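Local coordinates for DNA-binding protein reb1 (PDB 5EYB) that binds specific DNA sites in ribosomal gene spacers and upstream of many genes, and has a role in terminating transcription by RNA polymerase I, at residues A[122-130]-A[161-169]; A[182-193]-A[207-216]. All coordinates share one frame; numbering follows the deposited sequence.

Contact 1: A[122-130]-A[161-169]. With nucleotides of chain C.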
# COMPACT_ATOMS: atom_id res chain seq x y z
N GLU A 122 -23.87 21.70 -1.08
CA GLU A 122 -22.95 20.68 -0.59
C GLU A 122 -21.66 21.32 -0.09
O GLU A 122 -21.00 20.79 0.80
CB GLU A 122 -22.65 19.64 -1.68
CG GLU A 122 -21.83 18.46 -1.18
CD GLU A 122 -21.74 17.34 -2.20
OE1 GLU A 122 -22.78 16.93 -2.74
OE2 GLU A 122 -20.61 16.86 -2.45
N TYR A 123 -21.31 22.47 -0.66
CA TYR A 123 -20.15 23.21 -0.19
C TYR A 123 -20.39 23.74 1.22
O TYR A 123 -19.54 23.58 2.10
CB TYR A 123 -19.82 24.37 -1.14
CG TYR A 123 -18.55 25.11 -0.76
CD1 TYR A 123 -17.30 24.53 -0.95
CD2 TYR A 123 -18.61 26.38 -0.22
CE1 TYR A 123 -16.14 25.21 -0.61
CE2 TYR A 123 -17.46 27.07 0.13
CZ TYR A 123 -16.23 26.47 -0.07
OH TYR A 123 -15.08 27.15 0.28
N GLN A 124 -21.55 24.35 1.43
CA GLN A 124 -21.93 24.83 2.75
C GLN A 124 -21.95 23.70 3.78
O GLN A 124 -21.58 23.90 4.94
CB GLN A 124 -23.29 25.52 2.71
CG GLN A 124 -23.25 26.95 2.21
CD GLN A 124 -24.61 27.62 2.24
OE1 GLN A 124 -25.62 27.03 1.84
NE2 GLN A 124 -24.65 28.86 2.73
N PHE A 125 -22.37 22.53 3.33
CA PHE A 125 -22.39 21.35 4.19
C PHE A 125 -20.99 20.98 4.67
O PHE A 125 -20.78 20.73 5.86
CB PHE A 125 -23.02 20.17 3.45
CG PHE A 125 -23.00 18.88 4.23
CD1 PHE A 125 -23.89 18.67 5.27
CD2 PHE A 125 -22.09 17.89 3.92
CE1 PHE A 125 -23.87 17.49 5.99
CE2 PHE A 125 -22.06 16.70 4.63
CZ PHE A 125 -22.95 16.50 5.67
N CYS A 126 -20.03 20.97 3.75
CA CYS A 126 -18.66 20.58 4.08
C CYS A 126 -18.00 21.56 5.04
O CYS A 126 -17.26 21.15 5.94
CB CYS A 126 -17.83 20.46 2.80
SG CYS A 126 -18.40 19.19 1.65
N ASN A 127 -18.25 22.85 4.85
CA ASN A 127 -17.66 23.88 5.70
C ASN A 127 -18.18 23.81 7.12
O ASN A 127 -17.43 24.02 8.08
CB ASN A 127 -17.91 25.27 5.11
CG ASN A 127 -17.06 25.54 3.88
OD1 ASN A 127 -15.96 26.09 3.98
ND2 ASN A 127 -17.57 25.16 2.72
N GLN A 128 -19.47 23.52 7.27
CA GLN A 128 -20.07 23.42 8.59
C GLN A 128 -19.58 22.18 9.33
O GLN A 128 -19.44 22.19 10.55
CB GLN A 128 -21.60 23.41 8.49
CG GLN A 128 -22.19 24.75 8.10
CD GLN A 128 -21.86 25.84 9.10
OE1 GLN A 128 -22.16 25.72 10.28
NE2 GLN A 128 -21.24 26.91 8.62
N ILE A 129 -19.32 21.11 8.59
CA ILE A 129 -18.74 19.90 9.17
C ILE A 129 -17.37 20.24 9.74
O ILE A 129 -17.02 19.82 10.85
CB ILE A 129 -18.61 18.77 8.13
CG1 ILE A 129 -19.98 18.26 7.70
CG2 ILE A 129 -17.79 17.62 8.69
CD1 ILE A 129 -20.70 17.45 8.75
N TRP A 130 -16.60 21.01 8.98
CA TRP A 130 -15.22 21.33 9.33
C TRP A 130 -15.06 22.69 10.01
O TRP A 130 -13.95 23.21 10.11
CB TRP A 130 -14.34 21.28 8.08
CG TRP A 130 -14.05 19.89 7.62
CD1 TRP A 130 -14.81 19.12 6.78
CD2 TRP A 130 -12.91 19.10 7.96
NE1 TRP A 130 -14.22 17.90 6.59
CE2 TRP A 130 -13.04 17.86 7.30
CE3 TRP A 130 -11.78 19.32 8.76
CZ2 TRP A 130 -12.10 16.85 7.41
CZ3 TRP A 130 -10.85 18.31 8.87
CH2 TRP A 130 -11.01 17.09 8.20
N VAL A 161 -17.38 10.56 7.10
CA VAL A 161 -18.14 11.69 6.58
C VAL A 161 -17.24 12.92 6.40
O VAL A 161 -17.30 13.58 5.36
CB VAL A 161 -19.31 12.06 7.51
CG1 VAL A 161 -19.93 13.39 7.11
CG2 VAL A 161 -20.36 10.95 7.51
N ARG A 162 -16.41 13.19 7.39
CA ARG A 162 -15.50 14.33 7.34
C ARG A 162 -14.52 14.22 6.17
O ARG A 162 -14.29 15.19 5.45
CB ARG A 162 -14.73 14.46 8.66
CG ARG A 162 -15.58 15.02 9.79
CD ARG A 162 -14.95 14.76 11.14
NE ARG A 162 -13.63 15.36 11.30
CZ ARG A 162 -13.41 16.64 11.57
NH1 ARG A 162 -14.44 17.48 11.71
NH2 ARG A 162 -12.17 17.10 11.70
N ARG A 163 -13.96 13.03 5.99
CA ARG A 163 -13.01 12.80 4.91
C ARG A 163 -13.71 12.89 3.55
O ARG A 163 -13.16 13.43 2.60
CB ARG A 163 -12.33 11.44 5.07
CG ARG A 163 -11.13 11.24 4.16
CD ARG A 163 -10.23 10.10 4.64
NE ARG A 163 -9.47 10.45 5.83
CZ ARG A 163 -9.80 10.08 7.07
NH1 ARG A 163 -10.89 9.35 7.28
NH2 ARG A 163 -9.04 10.43 8.10
N ALA A 164 -14.93 12.37 3.48
CA ALA A 164 -15.68 12.32 2.23
C ALA A 164 -16.31 13.67 1.89
O ALA A 164 -16.55 13.97 0.73
CB ALA A 164 -16.76 11.25 2.30
N TYR A 165 -16.60 14.46 2.92
CA TYR A 165 -17.20 15.78 2.73
C TYR A 165 -16.34 16.86 3.37
O TYR A 165 -16.48 17.16 4.55
CB TYR A 165 -18.62 15.82 3.30
CG TYR A 165 -19.55 14.83 2.64
CD1 TYR A 165 -19.67 13.53 3.11
CD2 TYR A 165 -20.31 15.20 1.54
CE1 TYR A 165 -20.51 12.62 2.50
CE2 TYR A 165 -21.17 14.31 0.93
CZ TYR A 165 -21.26 13.02 1.41
OH TYR A 165 -22.11 12.12 0.80
N ASN A 166 -15.45 17.43 2.57
CA ASN A 166 -14.53 18.45 3.04
C ASN A 166 -14.53 19.65 2.10
O ASN A 166 -14.86 19.52 0.93
CB ASN A 166 -13.12 17.86 3.16
CG ASN A 166 -12.60 17.32 1.84
OD1 ASN A 166 -11.94 18.04 1.08
ND2 ASN A 166 -12.89 16.06 1.57
N PRO A 167 -14.17 20.83 2.63
CA PRO A 167 -14.12 22.06 1.83
C PRO A 167 -12.80 22.24 1.09
O PRO A 167 -12.67 23.14 0.26
CB PRO A 167 -14.30 23.15 2.88
CG PRO A 167 -13.64 22.59 4.09
CD PRO A 167 -13.92 21.10 4.06
N PHE A 168 -11.82 21.39 1.40
CA PHE A 168 -10.50 21.48 0.79
C PHE A 168 -10.51 20.88 -0.61
O PHE A 168 -11.42 20.14 -0.97
CB PHE A 168 -9.47 20.78 1.67
CG PHE A 168 -9.60 21.11 3.14
CD1 PHE A 168 -9.07 22.29 3.65
CD2 PHE A 168 -10.25 20.24 4.00
CE1 PHE A 168 -9.20 22.59 5.00
CE2 PHE A 168 -10.37 20.55 5.35
CZ PHE A 168 -9.85 21.72 5.85
N GLU A 169 -9.48 21.19 -1.39
CA GLU A 169 -9.36 20.68 -2.75
C GLU A 169 -8.60 19.36 -2.76
O GLU A 169 -7.38 19.33 -2.62
CB GLU A 169 -8.66 21.70 -3.65
P DC C 16 -12.66 5.82 4.86
OP1 DC C 16 -14.01 5.28 4.59
OP2 DC C 16 -12.50 7.23 5.27
O5' DC C 16 -11.99 4.93 6.00
C5' DC C 16 -11.80 3.55 5.79
C4' DC C 16 -11.08 2.94 6.98
O4' DC C 16 -9.72 3.45 7.02
C3' DC C 16 -11.71 3.29 8.34
O3' DC C 16 -11.83 2.13 9.14
C2' DC C 16 -10.73 4.28 8.94
C1' DC C 16 -9.42 3.83 8.34
N1 DC C 16 -8.41 4.91 8.31
C2 DC C 16 -7.24 4.78 9.06
O2 DC C 16 -7.06 3.76 9.73
N3 DC C 16 -6.34 5.79 9.04
C4 DC C 16 -6.58 6.88 8.31
N4 DC C 16 -5.66 7.85 8.31
C5 DC C 16 -7.77 7.03 7.54
C6 DC C 16 -8.65 6.03 7.58
O HOH W 1 -17.78 17.35 12.15

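Contact 2: A[182-193]-A[207-216]. With nucleotides of chain B.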
# COMPACT_ATOMS: atom_id res chain seq x y z
N LEU A 182 4.68 23.43 2.64
CA LEU A 182 4.29 22.57 3.74
C LEU A 182 5.40 22.47 4.77
O LEU A 182 5.16 22.61 5.97
CB LEU A 182 3.93 21.18 3.22
CG LEU A 182 3.66 20.15 4.32
CD1 LEU A 182 2.38 20.50 5.08
CD2 LEU A 182 3.58 18.74 3.75
N ARG A 183 6.62 22.24 4.29
CA ARG A 183 7.79 22.13 5.15
C ARG A 183 7.95 23.36 6.05
O ARG A 183 8.11 23.23 7.26
CB ARG A 183 9.06 21.95 4.32
CG ARG A 183 10.32 21.69 5.14
CD ARG A 183 11.57 21.76 4.28
NE ARG A 183 11.78 23.09 3.72
CZ ARG A 183 12.29 24.12 4.40
NH1 ARG A 183 12.64 23.97 5.67
NH2 ARG A 183 12.44 25.29 3.80
N LYS A 184 7.89 24.54 5.44
CA LYS A 184 8.06 25.79 6.16
C LYS A 184 6.96 26.01 7.19
O LYS A 184 7.19 26.60 8.25
CB LYS A 184 8.12 26.96 5.18
CG LYS A 184 9.40 27.00 4.37
CD LYS A 184 9.45 28.20 3.44
CE LYS A 184 8.48 28.05 2.28
NZ LYS A 184 8.79 29.02 1.19
N ASN A 185 5.75 25.54 6.87
CA ASN A 185 4.64 25.63 7.81
C ASN A 185 4.87 24.74 9.02
O ASN A 185 4.53 25.11 10.15
CB ASN A 185 3.33 25.26 7.12
CG ASN A 185 2.64 26.46 6.50
OD1 ASN A 185 2.52 27.51 7.13
ND2 ASN A 185 2.19 26.31 5.26
N VAL A 186 5.44 23.56 8.79
CA VAL A 186 5.76 22.65 9.88
C VAL A 186 6.91 23.21 10.72
O VAL A 186 6.92 23.07 11.95
CB VAL A 186 6.12 21.24 9.36
CG1 VAL A 186 6.44 20.30 10.50
CG2 VAL A 186 4.96 20.68 8.54
N VAL A 187 7.86 23.87 10.07
CA VAL A 187 8.95 24.53 10.79
C VAL A 187 8.40 25.70 11.60
O VAL A 187 8.86 25.98 12.71
CB VAL A 187 10.04 25.04 9.83
CG1 VAL A 187 11.12 25.78 10.59
CG2 VAL A 187 10.66 23.88 9.07
N GLU A 188 7.39 26.37 11.05
CA GLU A 188 6.83 27.55 11.69
C GLU A 188 5.84 27.22 12.81
O GLU A 188 5.90 27.81 13.89
CB GLU A 188 6.15 28.44 10.65
CG GLU A 188 5.53 29.70 11.23
CD GLU A 188 6.57 30.70 11.74
OE1 GLU A 188 7.78 30.47 11.54
OE2 GLU A 188 6.16 31.71 12.34
N HIS A 189 4.94 26.27 12.55
CA HIS A 189 3.82 26.04 13.44
C HIS A 189 3.85 24.69 14.16
O HIS A 189 3.10 24.48 15.11
CB HIS A 189 2.51 26.18 12.66
CG HIS A 189 2.33 27.52 12.02
ND1 HIS A 189 2.25 28.69 12.74
CD2 HIS A 189 2.21 27.88 10.72
CE1 HIS A 189 2.09 29.71 11.92
NE2 HIS A 189 2.06 29.24 10.68
N GLY A 190 4.71 23.79 13.70
CA GLY A 190 4.79 22.46 14.29
C GLY A 190 3.82 21.49 13.63
O GLY A 190 3.34 21.74 12.53
N LYS A 191 3.54 20.38 14.32
CA LYS A 191 2.68 19.33 13.78
C LYS A 191 1.20 19.66 13.97
O LYS A 191 0.46 18.90 14.60
CB LYS A 191 2.98 17.99 14.45
CG LYS A 191 4.45 17.66 14.57
CD LYS A 191 5.03 17.17 13.26
CE LYS A 191 6.42 16.61 13.48
NZ LYS A 191 6.43 15.60 14.59
N CYS A 192 0.78 20.80 13.44
CA CYS A 192 -0.59 21.26 13.60
C CYS A 192 -1.30 21.26 12.25
O CYS A 192 -1.38 22.28 11.57
CB CYS A 192 -0.61 22.66 14.23
SG CYS A 192 0.23 22.74 15.83
N TRP A 193 -1.81 20.09 11.87
CA TRP A 193 -2.25 19.86 10.50
C TRP A 193 -3.56 20.57 10.16
O TRP A 193 -3.83 20.86 9.00
CB TRP A 193 -2.39 18.35 10.26
CG TRP A 193 -1.20 17.58 10.74
CD1 TRP A 193 -1.17 16.66 11.76
CD2 TRP A 193 0.14 17.67 10.25
NE1 TRP A 193 0.10 16.17 11.92
CE2 TRP A 193 0.93 16.77 11.00
CE3 TRP A 193 0.75 18.41 9.23
CZ2 TRP A 193 2.29 16.61 10.77
CZ3 TRP A 193 2.10 18.24 9.01
CH2 TRP A 193 2.86 17.35 9.77
N CYS A 207 -2.00 16.66 4.64
CA CYS A 207 -0.80 17.41 5.01
C CYS A 207 0.12 16.55 5.85
O CYS A 207 1.33 16.53 5.64
CB CYS A 207 -1.17 18.69 5.76
SG CYS A 207 -2.01 19.93 4.75
N ARG A 208 -0.46 15.82 6.80
CA ARG A 208 0.30 14.90 7.64
C ARG A 208 0.97 13.85 6.76
O ARG A 208 2.17 13.60 6.89
CB ARG A 208 -0.61 14.23 8.68
CG ARG A 208 0.12 13.59 9.87
CD ARG A 208 0.75 12.23 9.55
NE ARG A 208 -0.18 11.32 8.89
CZ ARG A 208 -0.83 10.33 9.51
NH1 ARG A 208 -0.65 10.12 10.81
NH2 ARG A 208 -1.65 9.55 8.82
N ASP A 209 0.19 13.23 5.88
CA ASP A 209 0.70 12.16 5.04
C ASP A 209 1.83 12.64 4.14
O ASP A 209 2.86 11.97 4.03
CB ASP A 209 -0.43 11.54 4.20
CG ASP A 209 -1.51 10.88 5.05
OD1 ASP A 209 -1.22 10.49 6.20
OD2 ASP A 209 -2.65 10.74 4.56
N ARG A 210 1.65 13.81 3.52
CA ARG A 210 2.70 14.39 2.69
C ARG A 210 3.97 14.62 3.48
O ARG A 210 5.07 14.38 2.99
CB ARG A 210 2.25 15.71 2.07
CG ARG A 210 2.18 15.67 0.57
CD ARG A 210 3.52 15.39 -0.08
NE ARG A 210 3.35 14.78 -1.39
CZ ARG A 210 4.31 14.69 -2.32
NH1 ARG A 210 5.51 15.19 -2.08
NH2 ARG A 210 4.05 14.12 -3.48
N TRP A 211 3.82 15.08 4.72
CA TRP A 211 4.97 15.32 5.58
C TRP A 211 5.60 14.02 6.05
O TRP A 211 6.79 13.78 5.82
CB TRP A 211 4.56 16.18 6.79
CG TRP A 211 5.66 16.33 7.80
CD1 TRP A 211 5.83 15.60 8.94
CD2 TRP A 211 6.76 17.25 7.75
NE1 TRP A 211 6.96 16.02 9.61
CE2 TRP A 211 7.54 17.03 8.90
CE3 TRP A 211 7.14 18.24 6.85
CZ2 TRP A 211 8.69 17.77 9.16
CZ3 TRP A 211 8.28 18.97 7.11
CH2 TRP A 211 9.05 18.73 8.26
N ARG A 212 4.81 13.17 6.71
CA ARG A 212 5.33 11.93 7.29
C ARG A 212 5.98 11.00 6.27
O ARG A 212 7.02 10.39 6.54
CB ARG A 212 4.22 11.18 8.02
CG ARG A 212 4.68 9.85 8.62
CD ARG A 212 3.53 9.04 9.17
NE ARG A 212 2.55 8.72 8.13
CZ ARG A 212 1.40 8.09 8.36
NH1 ARG A 212 1.09 7.70 9.59
NH2 ARG A 212 0.57 7.84 7.35
N ASP A 213 5.37 10.88 5.09
CA ASP A 213 5.80 9.88 4.13
C ASP A 213 6.66 10.42 2.99
O ASP A 213 7.20 9.64 2.21
CB ASP A 213 4.58 9.17 3.54
CG ASP A 213 3.87 8.29 4.56
OD1 ASP A 213 4.57 7.62 5.36
OD2 ASP A 213 2.62 8.26 4.57
N VAL A 214 6.81 11.74 2.89
CA VAL A 214 7.60 12.30 1.80
C VAL A 214 8.52 13.45 2.23
O VAL A 214 9.74 13.34 2.15
CB VAL A 214 6.72 12.83 0.65
CG1 VAL A 214 7.58 13.47 -0.42
CG2 VAL A 214 5.88 11.70 0.05
N VAL A 215 7.92 14.55 2.68
CA VAL A 215 8.65 15.79 2.90
C VAL A 215 9.57 15.77 4.14
O VAL A 215 10.62 16.40 4.13
CB VAL A 215 7.67 16.98 3.00
CG1 VAL A 215 8.42 18.30 3.16
CG2 VAL A 215 6.80 17.03 1.75
N ARG A 216 9.18 15.04 5.18
CA ARG A 216 9.99 14.97 6.40
C ARG A 216 11.41 14.50 6.12
O ARG A 216 12.36 14.95 6.76
CB ARG A 216 9.35 14.02 7.44
CG ARG A 216 10.10 13.98 8.77
CD ARG A 216 9.46 13.04 9.79
NE ARG A 216 10.05 13.21 11.12
CZ ARG A 216 9.59 14.04 12.05
NH1 ARG A 216 8.53 14.79 11.80
NH2 ARG A 216 10.19 14.12 13.23
P DA B 10 -4.20 19.04 14.78
OP1 DA B 10 -3.45 20.30 14.98
OP2 DA B 10 -4.86 18.78 13.48
O5' DA B 10 -3.22 17.81 15.09
C5' DA B 10 -2.67 17.66 16.38
C4' DA B 10 -2.27 16.21 16.62
O4' DA B 10 -3.46 15.38 16.62
C3' DA B 10 -1.33 15.61 15.57
O3' DA B 10 -0.21 15.01 16.22
C2' DA B 10 -2.20 14.57 14.86
C1' DA B 10 -3.16 14.17 15.97
N9 DA B 10 -4.39 13.56 15.48
C8 DA B 10 -5.25 14.06 14.54
N7 DA B 10 -6.28 13.29 14.30
C5 DA B 10 -6.09 12.21 15.15
C6 DA B 10 -6.84 11.04 15.37
N6 DA B 10 -7.98 10.75 14.74
N1 DA B 10 -6.36 10.16 16.28
C2 DA B 10 -5.21 10.45 16.92
N3 DA B 10 -4.43 11.51 16.79
C4 DA B 10 -4.93 12.36 15.88
P DG B 12 3.14 7.85 16.90
OP1 DG B 12 3.96 7.38 18.04
OP2 DG B 12 3.78 8.41 15.70
O5' DG B 12 2.18 6.68 16.40
C5' DG B 12 1.19 6.16 17.27
C4' DG B 12 0.34 5.12 16.55
O4' DG B 12 -0.65 5.79 15.73
C3' DG B 12 1.11 4.17 15.63
O3' DG B 12 0.82 2.82 16.00
C2' DG B 12 0.58 4.50 14.23
C1' DG B 12 -0.80 5.06 14.54
N9 DG B 12 -1.32 5.95 13.51
C8 DG B 12 -0.79 7.16 13.12
N7 DG B 12 -1.47 7.75 12.19
C5 DG B 12 -2.53 6.88 11.94
C6 DG B 12 -3.60 6.99 11.03
O6 DG B 12 -3.83 7.90 10.23
N1 DG B 12 -4.45 5.89 11.10
C2 DG B 12 -4.29 4.83 11.95
N2 DG B 12 -5.21 3.86 11.87
N3 DG B 12 -3.29 4.71 12.81
C4 DG B 12 -2.45 5.77 12.75
P DG B 13 1.53 1.60 15.24
OP1 DG B 13 1.53 0.46 16.18
OP2 DG B 13 2.80 2.08 14.66
O5' DG B 13 0.54 1.28 14.02
C5' DG B 13 -0.84 1.08 14.27
C4' DG B 13 -1.60 0.85 12.98
O4' DG B 13 -1.85 2.11 12.32
C3' DG B 13 -0.87 -0.02 11.95
O3' DG B 13 -1.51 -1.28 11.86
C2' DG B 13 -0.99 0.76 10.62
C1' DG B 13 -1.99 1.86 10.96
N9 DG B 13 -1.75 3.11 10.24
C8 DG B 13 -0.74 4.02 10.47
N7 DG B 13 -0.77 5.04 9.67
C5 DG B 13 -1.87 4.81 8.85
C6 DG B 13 -2.39 5.58 7.79
O6 DG B 13 -1.98 6.66 7.35
N1 DG B 13 -3.51 4.98 7.22
C2 DG B 13 -4.05 3.78 7.63
N2 DG B 13 -5.13 3.37 6.95
N3 DG B 13 -3.57 3.05 8.62
C4 DG B 13 -2.48 3.62 9.19

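Contact 1: A[122-130]-A[161-169]
Trp130 lies between Arg162 and Phe168, each claiming one face of its indole. On one side the guanidinium of Arg162 forms a cation-pi contact, its CZ 4.0 Å from the centroid of the six-membered ring. Across the opposite face Phe168 stands edge-on, making a T-shaped pair with planes at 84°. Trp130 NE1 gives a hydrogen bond to Arg162 O at 2.9 Å and a weak one to Tyr165 O, while Pro167 CD packs 3.5 Å from Trp130 CD1. A leucine at Trp130 would probably leave Arg162 without its aromatic platform and both carbonyl oxygens without their indole donor. Phe125, its ring swung away from its own backbone N (chi1 176°), directs its edge, offset, toward the face of Tyr165. Cys126 CB approaches Asn166 C at 3.5 Å. In the second shell, Tyr142 of helix 136-147 touches both Ile129 and Arg162, and Val111 of helix 101-116 backs Phe125 and Tyr165. Arg163 turns to the DNA, with a weak bond from NH1 to OP2 of DC16 of chain C. Helix 122-129 and the Trp130 after it pack on the C-terminal end of helix 154-164 and the loop 165-168 beyond, in a Myb-associated domain of the helix-turn-helix clan.

Contact 2: A[182-193]-A[207-216]
Leu182 sits as a knob in a hole formed by Cys207, Arg210, Trp211 and Val215, with CD2 3.7 Å from Arg210 CB. Next to it the packing stays close: Val186 lays CG1 over the indole of Trp211, 3.7 Å from its six-membered-ring centroid, in a CH-pi contact. In Trp211, chi1 of 173° sends the ring away from its own backbone N and toward helix 176-189. Trp193 meets it obliquely, planes at 45°, Trp193 CH2 being 3.5 Å from Trp211 CD1, and takes Arg208 CG over its five-membered ring. The segments 182-189 and 207-215 cross at -100°. A core built on tryptophans is characteristic of a Myb repeat, whose predicted helix-turn-helix ends in the recognition helix 204-215. That helix carries Arg208 and Arg212 to the bases: Arg208 NH1 donates to N7 of DG12 of chain B at 2.9 Å, and Arg212 NH2 to O6 of DG13 of chain B at 2.8 Å. Asp209 OD1 accepts from NE and NH2 of Arg208, fixing the guanidinium's orientation. Toward solvent the contact is looser. Arg216 NH1 lies 3.6 Å from Lys191 NZ, two like charges; Arg183 keeps its aliphatic part against Trp211 while its guanidinium turns to Glu180.

Contact 1 closes before contact 2 opens, so the two stand in series along the chain: the first lies in the Myb-associated domain, the second in the Myb-type repeat that follows. Their centres are 22 Å apart, and about 7 Å separates their nearest atoms. Helix 154-164 of contact 1 is followed directly by helix 176-189 of contact 2. The junction is nonetheless a packed one, since Pro204 in helix 204-215 of contact 2 touches Trp130 and Phe168. Both units face the same DNA, contact 1 through Arg163, at a phosphate and over the cytosine of DC16 of chain C, contact 2 through Arg208 and Arg212 at guanine bases of chain B, consistent with one continuous sequence-specific surface.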